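Glutathione-specific gamma-glutamylcyclotransferase (Saccharomyces cerevisiae S288c, PDB 5HWK) cleaves glutathione into 5-oxo-L-proline and the dipeptide Cys-Gly, acting on no other gamma-glutamyl peptide. Local coordinates at residues 119-124 with 159-164. Residues are numbered along the deposited sequence; the frame is centred on the assembly and turned at random.
Sequences YTLHEV and SVYIGT. With BEZ (benzoic acid), chain C.
Thr120 with Ile162 and His122 with Val160 are the hydrogen-bonded pairs of two antiparallel strands, 119-124 and 159-163, whose axes run at 146°. On the face holding Leu121 and Tyr161, Leu121 CG lies anti to the backbone N (chi1 179°), and CD1 sits over the centre of the Tyr161 ring, 3.8 Å from the centroid, a CH-pi contact. Further along, Ser159 OG lies 2.5 Å from Glu123 OE2, on the side of its anti lone pair; the serine has two conformers, and so short a bond is doubtful. At the other end Tyr119 lays one ring face against the benzoic acid, its CE1 3.4 Å from BEZ C3, while Tyr161 CB touches the same carbon at 3.6 Å. On the opposite face His122 NE2 donates to Thr120 OG1 (2.7 Å), which lies 24° out of the imidazole plane, and packs on Thr164 CG2 at 3.6 Å. Thr120 OG1 in turn donates to a water that also joins Ile162 O and Thr164 N. Both tyrosines line the benzoic acid pocket with Glu115, the probable proton acceptor, consistent with a place in or near the active site. Tyr119 OH bonds to Ala57 O and Tyr161 OH to Val107 O, and within the six-stranded antiparallel sheet these strands lie between 26-33 and 147-148.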
loop_
_atom_site.group_PDB
_atom_site.type_symbol
_atom_site.label_atom_id
_atom_site.label_comp_id
_atom_site.label_asym_id
_atom_site.label_seq_id
_atom_site.Cartn_x
_atom_site.Cartn_y
_atom_site.Cartn_z
ATOM N N TYR A 119 -2.401 -12.618 2.475
ATOM C CA TYR A 119 -2.719 -11.689 1.405
ATOM C C TYR A 119 -3.554 -12.390 0.352
ATOM O O TYR A 119 -3.321 -13.562 0.030
ATOM C CB TYR A 119 -1.450 -11.139 0.738
ATOM C CG TYR A 119 -0.701 -10.132 1.575
ATOM C CD1 TYR A 119 -1.001 -8.759 1.517
ATOM C CD2 TYR A 119 0.295 -10.547 2.467
ATOM C CE1 TYR A 119 -0.293 -7.830 2.277
ATOM C CE2 TYR A 119 1.018 -9.618 3.226
ATOM C CZ TYR A 119 0.716 -8.273 3.135
ATOM O OH TYR A 119 1.420 -7.384 3.884
ATOM N N THR A 120 -4.491 -11.644 -0.207
ATOM C CA THR A 120 -5.327 -12.113 -1.320
ATOM C C THR A 120 -5.299 -11.120 -2.463
ATOM O O THR A 120 -5.024 -9.916 -2.286
ATOM C CB THR A 120 -6.768 -12.370 -0.833
ATOM O OG1 THR A 120 -7.254 -11.204 -0.139
ATOM C CG2 THR A 120 -6.821 -13.587 0.105
ATOM N N LEU A 121 -5.550 -11.650 -3.658
ATOM C CA LEU A 121 -5.440 -10.862 -4.871
ATOM C C LEU A 121 -6.827 -10.328 -5.205
ATOM O O LEU A 121 -7.796 -11.097 -5.229
ATOM C CB LEU A 121 -4.962 -11.776 -5.985
ATOM C CG LEU A 121 -4.804 -11.118 -7.342
ATOM C CD1 LEU A 121 -3.802 -9.978 -7.327
ATOM C CD2 LEU A 121 -4.411 -12.203 -8.345
ATOM N N HIS A 122 -6.910 -9.016 -5.464
ATOM C CA HIS A 122 -8.164 -8.347 -5.759
ATOM C C HIS A 122 -8.029 -7.537 -7.036
ATOM O O HIS A 122 -6.964 -7.062 -7.393
ATOM C CB HIS A 122 -8.579 -7.432 -4.645
ATOM C CG HIS A 122 -8.778 -8.151 -3.353
ATOM N ND1 HIS A 122 -10.021 -8.532 -2.904
ATOM C CD2 HIS A 122 -7.886 -8.627 -2.455
ATOM C CE1 HIS A 122 -9.893 -9.159 -1.748
ATOM N NE2 HIS A 122 -8.607 -9.244 -1.465
ATOM N N GLU A 123 -9.138 -7.411 -7.758
ATOM C CA GLU A 123 -9.190 -6.541 -8.910
ATOM C C GLU A 123 -10.139 -5.399 -8.586
ATOM O O GLU A 123 -11.293 -5.639 -8.156
ATOM C CB GLU A 123 -9.706 -7.321 -10.124
ATOM C CG GLU A 123 -8.649 -8.112 -10.873
ATOM C CD GLU A 123 -7.972 -9.215 -10.069
ATOM O OE1 GLU A 123 -8.666 -10.041 -9.426
ATOM O OE2 GLU A 123 -6.716 -9.256 -10.070
ATOM N N VAL A 124 -9.668 -4.171 -8.776
ATOM C CA VAL A 124 -10.396 -2.991 -8.351
ATOM C C VAL A 124 -10.206 -1.886 -9.368
ATOM O O VAL A 124 -9.166 -1.789 -10.004
ATOM C CB VAL A 124 -10.038 -2.546 -6.924
ATOM C CG1 VAL A 124 -8.574 -2.100 -6.837
ATOM C CG2 VAL A 124 -11.015 -1.485 -6.447
ATOM N N SER A 159 -4.997 -4.729 -10.439
ATOM C CA SER A 159 -4.883 -5.818 -9.487
ATOM C C SER A 159 -4.041 -5.351 -8.317
ATOM O O SER A 159 -3.146 -4.529 -8.483
ATOM C CB SER A 159 -4.209 -7.029 -10.137
ATOM O OG SER A 159 -5.080 -7.602 -11.113
ATOM N N VAL A 160 -4.384 -5.830 -7.130
ATOM C CA VAL A 160 -3.646 -5.440 -5.925
ATOM C C VAL A 160 -3.719 -6.600 -4.951
ATOM O O VAL A 160 -4.733 -7.272 -4.845
ATOM C CB VAL A 160 -4.289 -4.140 -5.364
ATOM C CG1 VAL A 160 -5.768 -4.356 -4.981
ATOM C CG2 VAL A 160 -3.489 -3.572 -4.155
ATOM N N TYR A 161 -2.640 -6.808 -4.177
ATOM C CA TYR A 161 -2.638 -7.795 -3.087
ATOM C C TYR A 161 -2.896 -7.089 -1.776
ATOM O O TYR A 161 -2.182 -6.145 -1.440
ATOM C CB TYR A 161 -1.275 -8.493 -3.022
ATOM C CG TYR A 161 -1.093 -9.631 -3.985
ATOM C CD1 TYR A 161 -1.695 -10.877 -3.752
ATOM C CD2 TYR A 161 -0.393 -9.453 -5.179
ATOM C CE1 TYR A 161 -1.501 -11.951 -4.627
ATOM C CE2 TYR A 161 -0.201 -10.514 -6.060
ATOM C CZ TYR A 161 -0.809 -11.748 -5.802
ATOM O OH TYR A 161 -0.610 -12.835 -6.615
ATOM N N ILE A 162 -3.879 -7.579 -1.022
ATOM C CA ILE A 162 -4.358 -6.943 0.194
ATOM C C ILE A 162 -4.457 -7.982 1.287
ATOM O O ILE A 162 -4.919 -9.096 1.039
ATOM C CB ILE A 162 -5.773 -6.338 -0.019
ATOM C CG1 ILE A 162 -5.656 -5.190 -1.026
ATOM C CG2 ILE A 162 -6.376 -5.878 1.333
ATOM C CD1 ILE A 162 -6.948 -4.474 -1.321
ATOM N N GLY A 163 -4.044 -7.619 2.512
ATOM C CA GLY A 163 -4.428 -8.398 3.700
ATOM C C GLY A 163 -5.733 -7.845 4.193
ATOM O O GLY A 163 -5.749 -6.755 4.748
ATOM N N THR A 164 -6.847 -8.518 3.911
ATOM C CA THR A 164 -8.127 -7.931 4.280
ATOM C C THR A 164 -8.345 -8.045 5.798
ATOM O O THR A 164 -7.642 -8.795 6.522
ATOM C CB THR A 164 -9.284 -8.654 3.602
ATOM O OG1 THR A 164 -9.346 -9.964 4.154
ATOM C CG2 THR A 164 -9.122 -8.727 2.073
HETATM C C BEZ C . 2.666 -4.291 -2.520
HETATM O O1 BEZ C . 3.700 -3.693 -2.633
HETATM O O2 BEZ C . 1.655 -3.740 -2.971
HETATM C C1 BEZ C . 2.594 -5.594 -1.787
HETATM C C2 BEZ C . 1.342 -6.093 -1.485
HETATM C C3 BEZ C . 1.223 -7.273 -0.742
HETATM C C4 BEZ C . 2.350 -7.992 -0.383
HETATM C C5 BEZ C . 3.597 -7.499 -0.734
HETATM C C6 BEZ C . 3.751 -6.301 -1.425
HETATM O O HOH W 1 -6.667 -11.147 2.694
#